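Separin (Saccharomyces cerevisiae, PDB 5U1T) cleaves the cohesin subunit MCD1/SCC1 at the onset of anaphase as a caspase-like cysteine protease, and is held inactive by securin for most of the cell cycle. Local coordinates at residues 57-62 with 76-81; 734-739 with 767-772; 1068-1073 with 1156-1161. All blocks are in the same frame, centred on the assembly; numbering follows the deposited sequence.

Interaction 1 of 3, residues 57-62 with 76-81; sequences SIYSLL and KQHLMI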
ATOM      1  N   SER A  57      50.396  -5.554  16.285  1.00 53.10           N
ATOM      2  CA  SER A  57      49.126  -6.186  16.528  1.00 49.64           C
ATOM      3  C   SER A  57      48.115  -5.140  17.026  1.00 53.12           C
ATOM      4  O   SER A  57      46.990  -5.069  16.537  1.00 52.52           O
ATOM      5  CB  SER A  57      49.317  -7.325  17.516  1.00 51.48           C
ATOM      6  OG  SER A  57      48.084  -7.805  17.972  1.00 61.51           O
ATOM      7  N   ILE A  58      48.544  -4.293  17.956  1.00 54.10           N
ATOM      8  CA  ILE A  58      47.692  -3.257  18.535  1.00 52.27           C
ATOM      9  C   ILE A  58      47.415  -2.105  17.554  1.00 53.68           C
ATOM     10  O   ILE A  58      46.275  -1.657  17.438  1.00 52.79           O
ATOM     11  CB  ILE A  58      48.311  -2.674  19.836  1.00 51.20           C
ATOM     12  CG1 ILE A  58      48.524  -3.773  20.882  1.00 59.06           C
ATOM     13  CG2 ILE A  58      47.395  -1.641  20.429  1.00 59.86           C
ATOM     14  CD1 ILE A  58      49.624  -3.453  21.942  1.00 64.05           C
ATOM     15  N   TYR A  59      48.447  -1.621  16.867  1.00 52.86           N
ATOM     16  CA  TYR A  59      48.268  -0.548  15.887  1.00 51.46           C
ATOM     17  C   TYR A  59      47.256  -0.962  14.817  1.00 53.48           C
ATOM     18  O   TYR A  59      46.504  -0.143  14.327  1.00 53.18           O
ATOM     19  CB  TYR A  59      49.592  -0.175  15.209  1.00 51.73           C
ATOM     20  CG  TYR A  59      50.541   0.719  15.987  1.00 51.27           C
ATOM     21  CD1 TYR A  59      50.160   1.988  16.423  1.00 53.61           C
ATOM     22  CD2 TYR A  59      51.844   0.313  16.239  1.00 53.67           C
ATOM     23  CE1 TYR A  59      51.034   2.800  17.122  1.00 49.29           C
ATOM     24  CE2 TYR A  59      52.723   1.115  16.932  1.00 51.40           C
ATOM     25  CZ  TYR A  59      52.319   2.356  17.371  1.00 53.65           C
ATOM     26  OH  TYR A  59      53.222   3.149  18.054  1.00 54.95           O
ATOM     27  N   SER A  60      47.254  -2.244  14.459  1.00 50.41           N
ATOM     28  CA  SER A  60      46.355  -2.767  13.438  1.00 49.83           C
ATOM     29  C   SER A  60      44.918  -2.844  13.876  1.00 55.17           C
ATOM     30  O   SER A  60      44.011  -2.490  13.128  1.00 50.80           O
ATOM     31  CB  SER A  60      46.781  -4.152  13.020  1.00 48.15           C
ATOM     32  OG  SER A  60      47.869  -4.058  12.147  1.00 61.14           O
ATOM     33  N   LEU A  61      44.722  -3.349  15.083  1.00 53.05           N
ATOM     34  CA  LEU A  61      43.386  -3.474  15.640  1.00 55.99           C
ATOM     35  C   LEU A  61      42.744  -2.114  15.813  1.00 56.78           C
ATOM     36  O   LEU A  61      41.609  -1.902  15.400  1.00 63.59           O
ATOM     37  CB  LEU A  61      43.405  -4.199  16.984  1.00 54.49           C
ATOM     38  CG  LEU A  61      41.966  -4.316  17.481  1.00 61.29           C
ATOM     39  CD1 LEU A  61      41.557  -5.766  17.662  1.00 65.33           C
ATOM     40  CD2 LEU A  61      41.741  -3.519  18.779  1.00 58.29           C
ATOM     41  N   LEU A  62      43.484  -1.204  16.428  1.00 52.08           N
ATOM     42  CA  LEU A  62      42.994   0.117  16.762  1.00 50.05           C
ATOM     43  C   LEU A  62      42.586   0.879  15.518  1.00 52.56           C
ATOM     44  O   LEU A  62      41.611   1.627  15.515  1.00 55.78           O
ATOM     45  CB  LEU A  62      44.066   0.882  17.538  1.00 47.66           C
ATOM     46  CG  LEU A  62      44.158   0.366  18.967  1.00 48.10           C
ATOM     47  CD1 LEU A  62      45.270   1.068  19.709  1.00 52.83           C
ATOM     48  CD2 LEU A  62      42.826   0.561  19.657  1.00 44.72           C
ATOM     49  N   LYS A  76      52.780   6.698  22.798  1.00 57.35           N
ATOM     50  CA  LYS A  76      53.458   7.191  23.983  1.00 57.58           C
ATOM     51  C   LYS A  76      54.360   6.117  24.580  1.00 61.35           C
ATOM     52  O   LYS A  76      55.523   6.383  24.958  1.00 62.26           O
ATOM     53  CB  LYS A  76      52.431   7.665  25.014  1.00 61.34           C
ATOM     54  CG  LYS A  76      52.960   8.710  25.966  1.00 56.21           C
ATOM     55  CD  LYS A  76      52.223   8.674  27.281  1.00 65.33           C
ATOM     56  CE  LYS A  76      53.069   9.324  28.364  1.00 69.58           C
ATOM     57  NZ  LYS A  76      52.182   9.915  29.386  1.00 66.14           N
ATOM     58  N   GLN A  77      53.830   4.902  24.653  1.00 56.84           N
ATOM     59  CA  GLN A  77      54.634   3.755  25.063  1.00 64.75           C
ATOM     60  C   GLN A  77      55.782   3.512  24.098  1.00 61.24           C
ATOM     61  O   GLN A  77      56.922   3.230  24.500  1.00 61.27           O
ATOM     62  CB  GLN A  77      53.764   2.507  25.161  1.00 62.67           C
ATOM     63  CG  GLN A  77      52.913   2.488  26.406  1.00 65.62           C
ATOM     64  CD  GLN A  77      51.824   1.466  26.340  1.00 68.23           C
ATOM     65  OE1 GLN A  77      51.115   1.255  27.322  1.00 86.60           O
ATOM     66  NE2 GLN A  77      51.660   0.823  25.179  1.00 67.93           N
ATOM     67  N   HIS A  78      55.466   3.637  22.818  1.00 52.19           N
ATOM     68  CA  HIS A  78      56.430   3.362  21.770  1.00 59.87           C
ATOM     69  C   HIS A  78      57.590   4.378  21.830  1.00 63.94           C
ATOM     70  O   HIS A  78      58.764   4.010  21.668  1.00 58.73           O
ATOM     71  CB  HIS A  78      55.722   3.381  20.416  1.00 51.47           C
ATOM     72  CG  HIS A  78      56.455   2.658  19.329  1.00 52.95           C
ATOM     73  ND1 HIS A  78      55.871   2.343  18.127  1.00 53.03           N
ATOM     74  CD2 HIS A  78      57.730   2.209  19.266  1.00 53.73           C
ATOM     75  CE1 HIS A  78      56.749   1.716  17.362  1.00 50.34           C
ATOM     76  NE2 HIS A  78      57.884   1.629  18.027  1.00 58.27           N
ATOM     77  N   LEU A  79      57.247   5.646  22.073  1.00 60.62           N
ATOM     78  CA  LEU A  79      58.235   6.717  22.205  1.00 58.18           C
ATOM     79  C   LEU A  79      59.165   6.440  23.367  1.00 61.02           C
ATOM     80  O   LEU A  79      60.356   6.693  23.280  1.00 63.51           O
ATOM     81  CB  LEU A  79      57.562   8.066  22.409  1.00 52.84           C
ATOM     82  CG  LEU A  79      56.932   8.705  21.183  1.00 51.25           C
ATOM     83  CD1 LEU A  79      56.406  10.086  21.528  1.00 52.01           C
ATOM     84  CD2 LEU A  79      57.921   8.757  20.040  1.00 43.57           C
ATOM     85  N   MET A  80      58.609   5.899  24.444  1.00 58.66           N
ATOM     86  CA  MET A  80      59.406   5.542  25.597  1.00 59.76           C
ATOM     87  C   MET A  80      60.337   4.381  25.268  1.00 60.26           C
ATOM     88  O   MET A  80      61.453   4.322  25.763  1.00 64.69           O
ATOM     89  CB  MET A  80      58.516   5.195  26.792  1.00 60.34           C
ATOM     90  CG  MET A  80      59.261   5.187  28.141  1.00 73.62           C
ATOM     91  SD  MET A  80      60.243   6.686  28.477  1.00 71.86           S
ATOM     92  CE  MET A  80      60.988   6.317  30.075  1.00 80.53           C
ATOM     93  N   ILE A  81      59.882   3.464  24.425  1.00 64.68           N
ATOM     94  CA  ILE A  81      60.714   2.340  23.983  1.00 62.89           C
ATOM     95  C   ILE A  81      61.931   2.823  23.202  1.00 61.09           C
ATOM     96  O   ILE A  81      63.053   2.343  23.406  1.00 58.60           O
ATOM     97  CB  ILE A  81      59.902   1.363  23.119  1.00 54.27           C
ATOM     98  CG1 ILE A  81      58.894   0.626  24.006  1.00 51.83           C
ATOM     99  CG2 ILE A  81      60.825   0.398  22.373  1.00 50.46           C
ATOM    100  CD1 ILE A  81      58.028  -0.327  23.286  1.00 51.73           C
TER

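Interaction 2 of 3, residues 734-739 with 767-772; sequences KVILLN and QNLALS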
ATOM      1  N   LYS A 734       6.893   4.995  -6.314  1.00 63.71           N
ATOM      2  CA  LYS A 734       6.201   5.749  -5.277  1.00 58.60           C
ATOM      3  C   LYS A 734       5.103   6.645  -5.857  1.00 60.66           C
ATOM      4  O   LYS A 734       4.067   6.838  -5.223  1.00 63.78           O
ATOM      5  CB  LYS A 734       7.202   6.575  -4.465  1.00 62.22           C
ATOM      6  CG  LYS A 734       7.893   5.781  -3.354  1.00 66.25           C
ATOM      7  CD  LYS A 734       9.067   6.547  -2.752  1.00 74.21           C
ATOM      8  CE  LYS A 734       9.682   5.796  -1.570  1.00 78.50           C
ATOM      9  NZ  LYS A 734      10.559   6.674  -0.708  1.00 81.09           N
ATOM     10  N   VAL A 735       5.329   7.181  -7.057  1.00 65.01           N
ATOM     11  CA  VAL A 735       4.311   7.952  -7.777  1.00 62.99           C
ATOM     12  C   VAL A 735       3.082   7.083  -8.104  1.00 59.77           C
ATOM     13  O   VAL A 735       1.941   7.476  -7.857  1.00 55.06           O
ATOM     14  CB  VAL A 735       4.898   8.574  -9.088  1.00 63.18           C
ATOM     15  CG1 VAL A 735       3.810   8.940 -10.071  1.00 63.40           C
ATOM     16  CG2 VAL A 735       5.752   9.795  -8.772  1.00 64.55           C
ATOM     17  N   ILE A 736       3.322   5.898  -8.651  1.00 61.05           N
ATOM     18  CA  ILE A 736       2.240   5.001  -9.002  1.00 60.29           C
ATOM     19  C   ILE A 736       1.466   4.639  -7.749  1.00 60.97           C
ATOM     20  O   ILE A 736       0.244   4.633  -7.758  1.00 60.35           O
ATOM     21  CB  ILE A 736       2.749   3.723  -9.692  1.00 61.44           C
ATOM     22  CG1 ILE A 736       3.512   4.071 -10.970  1.00 63.29           C
ATOM     23  CG2 ILE A 736       1.596   2.822 -10.050  1.00 56.88           C
ATOM     24  CD1 ILE A 736       4.031   2.846 -11.719  1.00 69.71           C
ATOM     25  N   LEU A 737       2.181   4.357  -6.665  1.00 62.46           N
ATOM     26  CA  LEU A 737       1.534   4.058  -5.388  1.00 58.61           C
ATOM     27  C   LEU A 737       0.665   5.218  -4.897  1.00 55.99           C
ATOM     28  O   LEU A 737      -0.383   4.990  -4.301  1.00 57.27           O
ATOM     29  CB  LEU A 737       2.568   3.706  -4.321  1.00 56.90           C
ATOM     30  CG  LEU A 737       3.312   2.385  -4.495  1.00 60.71           C
ATOM     31  CD1 LEU A 737       4.443   2.290  -3.482  1.00 60.21           C
ATOM     32  CD2 LEU A 737       2.380   1.195  -4.373  1.00 57.64           C
ATOM     33  N   LEU A 738       1.101   6.455  -5.139  1.00 56.90           N
ATOM     34  CA  LEU A 738       0.313   7.621  -4.748  1.00 59.28           C
ATOM     35  C   LEU A 738      -1.027   7.607  -5.469  1.00 62.76           C
ATOM     36  O   LEU A 738      -2.084   7.823  -4.867  1.00 58.88           O
ATOM     37  CB  LEU A 738       1.053   8.927  -5.056  1.00 51.57           C
ATOM     38  CG  LEU A 738       0.242  10.191  -4.774  1.00 48.54           C
ATOM     39  CD1 LEU A 738       0.186  10.464  -3.289  1.00 50.34           C
ATOM     40  CD2 LEU A 738       0.776  11.383  -5.534  1.00 52.22           C
ATOM     41  N   ASN A 739      -0.967   7.356  -6.772  1.00 58.31           N
ATOM     42  CA  ASN A 739      -2.150   7.394  -7.609  1.00 59.46           C
ATOM     43  C   ASN A 739      -3.050   6.203  -7.324  1.00 61.63           C
ATOM     44  O   ASN A 739      -4.252   6.286  -7.487  1.00 63.75           O
ATOM     45  CB  ASN A 739      -1.761   7.450  -9.084  1.00 56.73           C
ATOM     46  CG  ASN A 739      -1.271   8.837  -9.512  1.00 60.05           C
ATOM     47  OD1 ASN A 739      -0.109   9.188  -9.299  1.00 65.13           O
ATOM     48  ND2 ASN A 739      -2.147   9.618 -10.131  1.00 55.72           N
ATOM     49  N   GLN A 767      -6.615  -1.198  -9.102  1.00 63.52           N
ATOM     50  CA  GLN A 767      -6.103  -2.544  -9.295  1.00 66.64           C
ATOM     51  C   GLN A 767      -5.285  -2.687 -10.568  1.00 67.87           C
ATOM     52  O   GLN A 767      -4.346  -3.474 -10.626  1.00 71.23           O
ATOM     53  CB  GLN A 767      -7.249  -3.539  -9.322  1.00 67.29           C
ATOM     54  CG  GLN A 767      -7.771  -3.867  -7.974  1.00 63.71           C
ATOM     55  CD  GLN A 767      -8.507  -5.185  -7.975  1.00 76.82           C
ATOM     56  OE1 GLN A 767      -9.242  -5.507  -8.933  1.00 72.18           O
ATOM     57  NE2 GLN A 767      -8.306  -5.977  -6.910  1.00 76.77           N
ATOM     58  N   ASN A 768      -5.647  -1.946 -11.601  1.00 67.44           N
ATOM     59  CA  ASN A 768      -4.889  -2.023 -12.831  1.00 68.74           C
ATOM     60  C   ASN A 768      -3.531  -1.351 -12.668  1.00 68.03           C
ATOM     61  O   ASN A 768      -2.536  -1.816 -13.218  1.00 71.34           O
ATOM     62  CB  ASN A 768      -5.678  -1.406 -13.988  1.00 75.85           C
ATOM     63  CG  ASN A 768      -6.853  -2.277 -14.415  1.00 76.51           C
ATOM     64  OD1 ASN A 768      -6.920  -3.459 -14.075  1.00 75.33           O
ATOM     65  ND2 ASN A 768      -7.782  -1.696 -15.160  1.00 78.49           N
ATOM     66  N   LEU A 769      -3.486  -0.291 -11.895  1.00 62.02           N
ATOM     67  CA  LEU A 769      -2.242   0.385 -11.663  1.00 66.83           C
ATOM     68  C   LEU A 769      -1.320  -0.501 -10.882  1.00 70.11           C
ATOM     69  O   LEU A 769      -0.137  -0.514 -11.099  1.00 70.41           O
ATOM     70  CB  LEU A 769      -2.473   1.649 -10.869  1.00 66.31           C
ATOM     71  CG  LEU A 769      -2.890   2.879 -11.634  1.00 63.23           C
ATOM     72  CD1 LEU A 769      -2.933   4.012 -10.656  1.00 66.44           C
ATOM     73  CD2 LEU A 769      -1.897   3.198 -12.715  1.00 65.39           C
ATOM     74  N   ALA A 770      -1.872  -1.286  -9.982  1.00 67.23           N
ATOM     75  CA  ALA A 770      -1.079  -2.167  -9.171  1.00 66.24           C
ATOM     76  C   ALA A 770      -0.527  -3.302  -9.988  1.00 65.91           C
ATOM     77  O   ALA A 770       0.529  -3.795  -9.705  1.00 69.43           O
ATOM     78  CB  ALA A 770      -1.892  -2.682  -8.011  1.00 56.60           C
ATOM     79  N   LEU A 771      -1.225  -3.663 -11.033  1.00 68.67           N
ATOM     80  CA  LEU A 771      -0.763  -4.735 -11.851  1.00 70.02           C
ATOM     81  C   LEU A 771       0.366  -4.229 -12.696  1.00 74.80           C
ATOM     82  O   LEU A 771       1.294  -4.940 -12.978  1.00 75.18           O
ATOM     83  CB  LEU A 771      -1.887  -5.239 -12.718  1.00 69.07           C
ATOM     84  CG  LEU A 771      -1.742  -6.699 -13.064  1.00 75.83           C
ATOM     85  CD1 LEU A 771      -1.639  -7.512 -11.801  1.00 71.11           C
ATOM     86  CD2 LEU A 771      -2.940  -7.123 -13.867  1.00 76.62           C
ATOM     87  N   SER A 772       0.288  -2.985 -13.107  1.00 73.64           N
ATOM     88  CA  SER A 772       1.343  -2.405 -13.906  1.00 73.72           C
ATOM     89  C   SER A 772       2.542  -2.044 -13.065  1.00 74.14           C
ATOM     90  O   SER A 772       3.648  -2.006 -13.555  1.00 77.62           O
ATOM     91  CB  SER A 772       0.839  -1.217 -14.718  1.00 66.64           C
ATOM     92  OG  SER A 772       1.100   0.002 -14.071  1.00 76.88           O
TER

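Interaction 3 of 3, residues 1068-1073 with 1156-1161; sequences TNFSLT and KRRTHL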
ATOM      1  N   THR A1068     -47.032   5.059  -2.092  1.00 64.33           N
ATOM      2  CA  THR A1068     -45.603   5.237  -1.946  1.00 64.14           C
ATOM      3  C   THR A1068     -45.025   3.981  -1.296  1.00 66.60           C
ATOM      4  O   THR A1068     -43.910   3.587  -1.608  1.00 71.86           O
ATOM      5  CB  THR A1068     -45.215   6.510  -1.130  1.00 66.33           C
ATOM      6  OG1 THR A1068     -45.135   6.207   0.262  1.00 66.23           O
ATOM      7  CG2 THR A1068     -46.184   7.663  -1.357  1.00 65.46           C
ATOM      8  N   ASN A1069     -45.798   3.285  -0.500  1.00 66.88           N
ATOM      9  CA  ASN A1069     -45.281   2.085   0.098  1.00 61.56           C
ATOM     10  C   ASN A1069     -45.187   0.941  -0.870  1.00 65.37           C
ATOM     11  O   ASN A1069     -44.333   0.108  -0.776  1.00 64.38           O
ATOM     12  CB  ASN A1069     -46.133   1.685   1.267  1.00 61.98           C
ATOM     13  CG  ASN A1069     -45.313   1.289   2.441  1.00 72.85           C
ATOM     14  OD1 ASN A1069     -44.871   0.169   2.528  1.00 74.06           O
ATOM     15  ND2 ASN A1069     -45.077   2.211   3.332  1.00 66.73           N
ATOM     16  N   PHE A1070     -46.099   0.892  -1.804  1.00 66.49           N
ATOM     17  CA  PHE A1070     -46.064  -0.136  -2.839  1.00 63.62           C
ATOM     18  C   PHE A1070     -44.791  -0.019  -3.682  1.00 64.39           C
ATOM     19  O   PHE A1070     -44.125  -1.021  -3.969  1.00 62.18           O
ATOM     20  CB  PHE A1070     -47.298  -0.037  -3.742  1.00 68.02           C
ATOM     21  CG  PHE A1070     -48.356  -1.079  -3.473  1.00 69.32           C
ATOM     22  CD1 PHE A1070     -48.926  -1.217  -2.213  1.00 66.92           C
ATOM     23  CD2 PHE A1070     -48.825  -1.891  -4.499  1.00 75.41           C
ATOM     24  CE1 PHE A1070     -49.923  -2.166  -1.978  1.00 58.71           C
ATOM     25  CE2 PHE A1070     -49.837  -2.845  -4.262  1.00 65.98           C
ATOM     26  CZ  PHE A1070     -50.368  -2.978  -3.002  1.00 61.15           C
ATOM     27  N   SER A1071     -44.448   1.202  -4.078  1.00 60.94           N
ATOM     28  CA  SER A1071     -43.256   1.383  -4.873  1.00 62.13           C
ATOM     29  C   SER A1071     -42.003   1.367  -4.004  1.00 64.25           C
ATOM     30  O   SER A1071     -40.926   1.067  -4.502  1.00 63.72           O
ATOM     31  CB  SER A1071     -43.331   2.665  -5.709  1.00 66.63           C
ATOM     32  OG  SER A1071     -43.796   3.771  -4.970  1.00 63.71           O
ATOM     33  N   LEU A1072     -42.124   1.651  -2.713  1.00 60.90           N
ATOM     34  CA  LEU A1072     -40.973   1.503  -1.812  1.00 59.44           C
ATOM     35  C   LEU A1072     -40.554   0.035  -1.725  1.00 64.57           C
ATOM     36  O   LEU A1072     -39.370  -0.275  -1.712  1.00 67.61           O
ATOM     37  CB  LEU A1072     -41.288   2.040  -0.413  1.00 58.88           C
ATOM     38  CG  LEU A1072     -40.213   2.390   0.635  1.00 67.65           C
ATOM     39  CD1 LEU A1072     -40.846   2.628   1.990  1.00 56.03           C
ATOM     40  CD2 LEU A1072     -39.118   1.369   0.787  1.00 62.26           C
ATOM     41  N   THR A1073     -41.527  -0.870  -1.655  1.00 67.82           N
ATOM     42  CA  THR A1073     -41.227  -2.295  -1.495  1.00 67.04           C
ATOM     43  C   THR A1073     -40.733  -2.875  -2.818  1.00 62.38           C
ATOM     44  O   THR A1073     -40.216  -3.981  -2.864  1.00 60.72           O
ATOM     45  CB  THR A1073     -42.463  -3.095  -1.021  1.00 57.27           C
ATOM     46  OG1 THR A1073     -43.564  -2.742  -1.847  1.00 72.44           O
ATOM     47  CG2 THR A1073     -42.833  -2.762   0.400  1.00 60.75           C
ATOM     48  N   LYS A1156     -58.987  -0.286 -10.222  1.00 71.55           N
ATOM     49  CA  LYS A1156     -58.203   0.797  -9.613  1.00 71.96           C
ATOM     50  C   LYS A1156     -58.005   0.601  -8.102  1.00 69.92           C
ATOM     51  O   LYS A1156     -58.099   1.546  -7.316  1.00 68.02           O
ATOM     52  CB  LYS A1156     -58.859   2.150  -9.879  1.00 70.02           C
ATOM     53  CG  LYS A1156     -59.160   2.413 -11.341  1.00 74.61           C
ATOM     54  CD  LYS A1156     -57.901   2.494 -12.209  1.00 75.86           C
ATOM     55  CE  LYS A1156     -58.295   2.557 -13.688  1.00 76.63           C
ATOM     56  NZ  LYS A1156     -57.144   2.466 -14.613  1.00 74.19           N
ATOM     57  N   ARG A1157     -57.695  -0.628  -7.713  1.00 68.44           N
ATOM     58  CA  ARG A1157     -57.703  -1.008  -6.314  1.00 67.97           C
ATOM     59  C   ARG A1157     -56.355  -1.589  -5.896  1.00 65.91           C
ATOM     60  O   ARG A1157     -55.714  -2.325  -6.652  1.00 55.27           O
ATOM     61  CB  ARG A1157     -58.838  -2.012  -6.060  1.00 60.83           C
ATOM     62  CG  ARG A1157     -59.129  -2.250  -4.605  1.00 64.04           C
ATOM     63  CD  ARG A1157     -60.534  -2.739  -4.419  1.00 66.80           C
ATOM     64  NE  ARG A1157     -60.697  -4.036  -5.051  1.00 65.76           N
ATOM     65  CZ  ARG A1157     -61.849  -4.686  -5.160  1.00 67.22           C
ATOM     66  NH1 ARG A1157     -61.867  -5.871  -5.759  1.00 66.72           N
ATOM     67  NH2 ARG A1157     -62.971  -4.168  -4.668  1.00 64.77           N
ATOM     68  N   ARG A1158     -55.933  -1.234  -4.694  1.00 63.96           N
ATOM     69  CA  ARG A1158     -54.681  -1.669  -4.131  1.00 61.64           C
ATOM     70  C   ARG A1158     -54.906  -2.246  -2.773  1.00 61.07           C
ATOM     71  O   ARG A1158     -55.358  -1.561  -1.895  1.00 60.25           O
ATOM     72  CB  ARG A1158     -53.808  -0.461  -3.922  1.00 63.53           C
ATOM     73  CG  ARG A1158     -52.556  -0.424  -4.750  1.00 74.27           C
ATOM     74  CD  ARG A1158     -51.969   0.966  -4.702  1.00 77.19           C
ATOM     75  NE  ARG A1158     -51.661   1.465  -6.026  1.00 82.53           N
ATOM     76  CZ  ARG A1158     -52.151   2.585  -6.516  1.00 81.80           C
ATOM     77  NH1 ARG A1158     -51.822   2.974  -7.723  1.00 85.67           N
ATOM     78  NH2 ARG A1158     -52.963   3.314  -5.792  1.00 79.85           N
ATOM     79  N   THR A1159     -54.551  -3.495  -2.576  1.00 59.33           N
ATOM     80  CA  THR A1159     -54.738  -4.107  -1.266  1.00 58.65           C
ATOM     81  C   THR A1159     -53.539  -4.962  -0.914  1.00 56.71           C
ATOM     82  O   THR A1159     -52.795  -5.392  -1.782  1.00 57.51           O
ATOM     83  CB  THR A1159     -56.028  -4.957  -1.205  1.00 54.30           C
ATOM     84  OG1 THR A1159     -55.921  -6.066  -2.099  1.00 56.67           O
ATOM     85  CG2 THR A1159     -57.219  -4.127  -1.622  1.00 60.50           C
ATOM     86  N   HIS A1160     -53.357  -5.218   0.367  1.00 55.81           N
ATOM     87  CA  HIS A1160     -52.145  -5.870   0.834  1.00 55.95           C
ATOM     88  C   HIS A1160     -52.493  -6.608   2.103  1.00 54.37           C
ATOM     89  O   HIS A1160     -53.346  -6.143   2.826  1.00 55.05           O
ATOM     90  CB  HIS A1160     -51.054  -4.821   1.064  1.00 58.22           C
ATOM     91  CG  HIS A1160     -49.997  -5.232   2.043  1.00 60.99           C
ATOM     92  ND1 HIS A1160     -48.981  -6.106   1.725  1.00 55.91           N
ATOM     93  CD2 HIS A1160     -49.792  -4.875   3.334  1.00 59.85           C
ATOM     94  CE1 HIS A1160     -48.201  -6.275   2.777  1.00 54.91           C
ATOM     95  NE2 HIS A1160     -48.669  -5.540   3.767  1.00 58.42           N
ATOM     96  N   LEU A1161     -51.890  -7.755   2.386  1.00 51.15           N
ATOM     97  CA  LEU A1161     -52.140  -8.343   3.697  1.00 53.71           C
ATOM     98  C   LEU A1161     -50.976  -9.129   4.287  1.00 56.55           C
ATOM     99  O   LEU A1161     -50.173  -9.686   3.559  1.00 58.37           O
ATOM    100  CB  LEU A1161     -53.401  -9.218   3.653  1.00 55.19           C
ATOM    101  CG  LEU A1161     -53.713 -10.213   2.549  1.00 61.17           C
ATOM    102  CD1 LEU A1161     -52.685 -11.316   2.607  1.00 62.87           C
ATOM    103  CD2 LEU A1161     -55.112 -10.767   2.732  1.00 59.17           C
TER

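Interaction 1 of 3, residues 57-62 with 76-81
The phenol of Y59 and the imidazole of H78 meet edge to edge across a helical hairpin, in which the consecutive helices 48-64 and 69-87 run antiparallel. The backbones stay well separated, with the CA atoms of Y59 and H78 10.8 Å apart, and the side chains of Y59 and H78, which cross at about a right angle, bridge the distance. Helix 69-87 also faces a second partner: K76 packs against the backbone of a chain of another protein, probably the inhibitor securin. H78 carries the intramolecular contact. Its CG lies anti to the backbone N (chi1 -159°), which puts the ND1 edge of the imidazole in front of the phenol. The hydroxyl OH of Y59 and ND1 of H78 are hydrogen-bonded at 2.8 Å, and either atom could be the donor. Each partner lies near the plane of the other's ring, so the bond joins two rims. The ring planes are turned 40° from each other and the centroids lie 5.8 Å apart, so neither ring covers the other's face. Both residues are buried, and E97 holds the other imidazole nitrogen by a hydrogen bond to NE2. Gripped at both nitrogens, the ring is fixed in rotation, and the nearby carboxylate would probably polarise it. In place of Y59, a phenylalanine would lack the hydroxyl, and ND1 of H78 would probably be left without its mate in this buried setting. L101 of helix 91-103 packs against Y59, H78 and L79; L79 and M80 also touch the other protein's chain. Further along, I81 leans on V51, back on the first helix of the hairpin. Beside the hydrogen bond the two rims are also in contact through carbon: CE2 of Y59 lies 4.1 Å from CE1 of H78.

Interaction 2 of 3, residues 734-739 with 767-772
I736 and N739 take L769 between them, one helical turn apart on helix 729-752, where it packs against the next helix, 756-775, as a helical hairpin of roughly opposed direction. The helices come close here, with the CA atoms of I736 and L769 only 7.0 Å apart. On I736 it is the CG2 methyl that does the touching. This branch stands anti to the backbone N while CG1 is anti to the carbonyl carbon (chi1 -59°), and CG2 comes 3.9 Å from the backbone O of L769. The same methyl lies 4.3 Å from CB of L769, so it rests on the root of the leucine. L737 and L738 point to other neighbours, S784 of helix 782-805 and L684 of helix 680-689. N739 then offers its CB, 4.0 Å from CD1 of L769, and the same leucine methyl lies 4.0 Å from the backbone C of N739. The leucine thus reaches helix 729-752, its CD1 tip at N739 and its CB base at I736, while F743, I740 and F1098 add further apolar cover. The carbonyl that CG2 approaches also has a polar partner within its own helix: OG of S772 donates to O of L769 at 3.3 Å. That donor stands 27° out of the carbonyl plane. No hydrogen bond links the two segments, and the three residues that touch are buried; the contact therefore rests on van der Waals packing of methyl and methylene groups.

Interaction 3 of 3, residues 1068-1073 with 1156-1161
F1070 reaches from helix 1062-1072 to strand 1157-1163 and lays its ring among R1158, T1159 and H1160. Its CB points toward the strand, and from there the ring extends across the gap between segments whose axes approach to 10.7 Å at 62°. Along one side, CD2 and then CE2 pass beneath R1158, with CE2 3.7 Å from CG of the arginine. That methylene sits over one face, 3.9 Å from the ring centroid and 19° off the normal, a CH-pi contact. Across the ring from CD2, the CE1 corner lies 4.2 Å from CB of H1160, which comes in obliquely. At the tip, CZ meets the backbone O of T1159 at 3.6 Å, close to the plane of the ring. The polar ends of the two flanking residues lead elsewhere. The guanidinium plane of R1158 is 73° from the phenyl plane, and its NH2 forms a salt bridge with E1063. H1160 has CG anti to the backbone N, which takes the imidazole off to S1149, where ND1 is hydrogen-bonded. Q1122 of helix 1111-1127 and S1149 of strand 1146-1152 also touch the side chain of F1070. With the strand inside the peptidase family C50 region, the arrangement is helix-on-sheet layer packing, a helix lying obliquely against one face of a mixed sheet.

Overall arrangement
The three contacts follow one another along the chain, each closing before the next opens, and are strung out through an elongated molecule. Centres of interactions 1 and 2 are 59 Å apart, those of 2 and 3 are 50 Å, and 1 and 3 lie 104 Å apart on opposite sides of the chain's centre. Interactions 1 and 2 each join consecutive helices of the helical part, whereas interaction 3 joins a helix to the mixed sheet containing strands 1146-1152 and 1157-1163. None shares a helix or strand with another, and all lie away from C1497, the probable catalytic residue. Each therefore reports on a different region of the elongated chain: two on helix pairs and one on the helix-to-sheet junction.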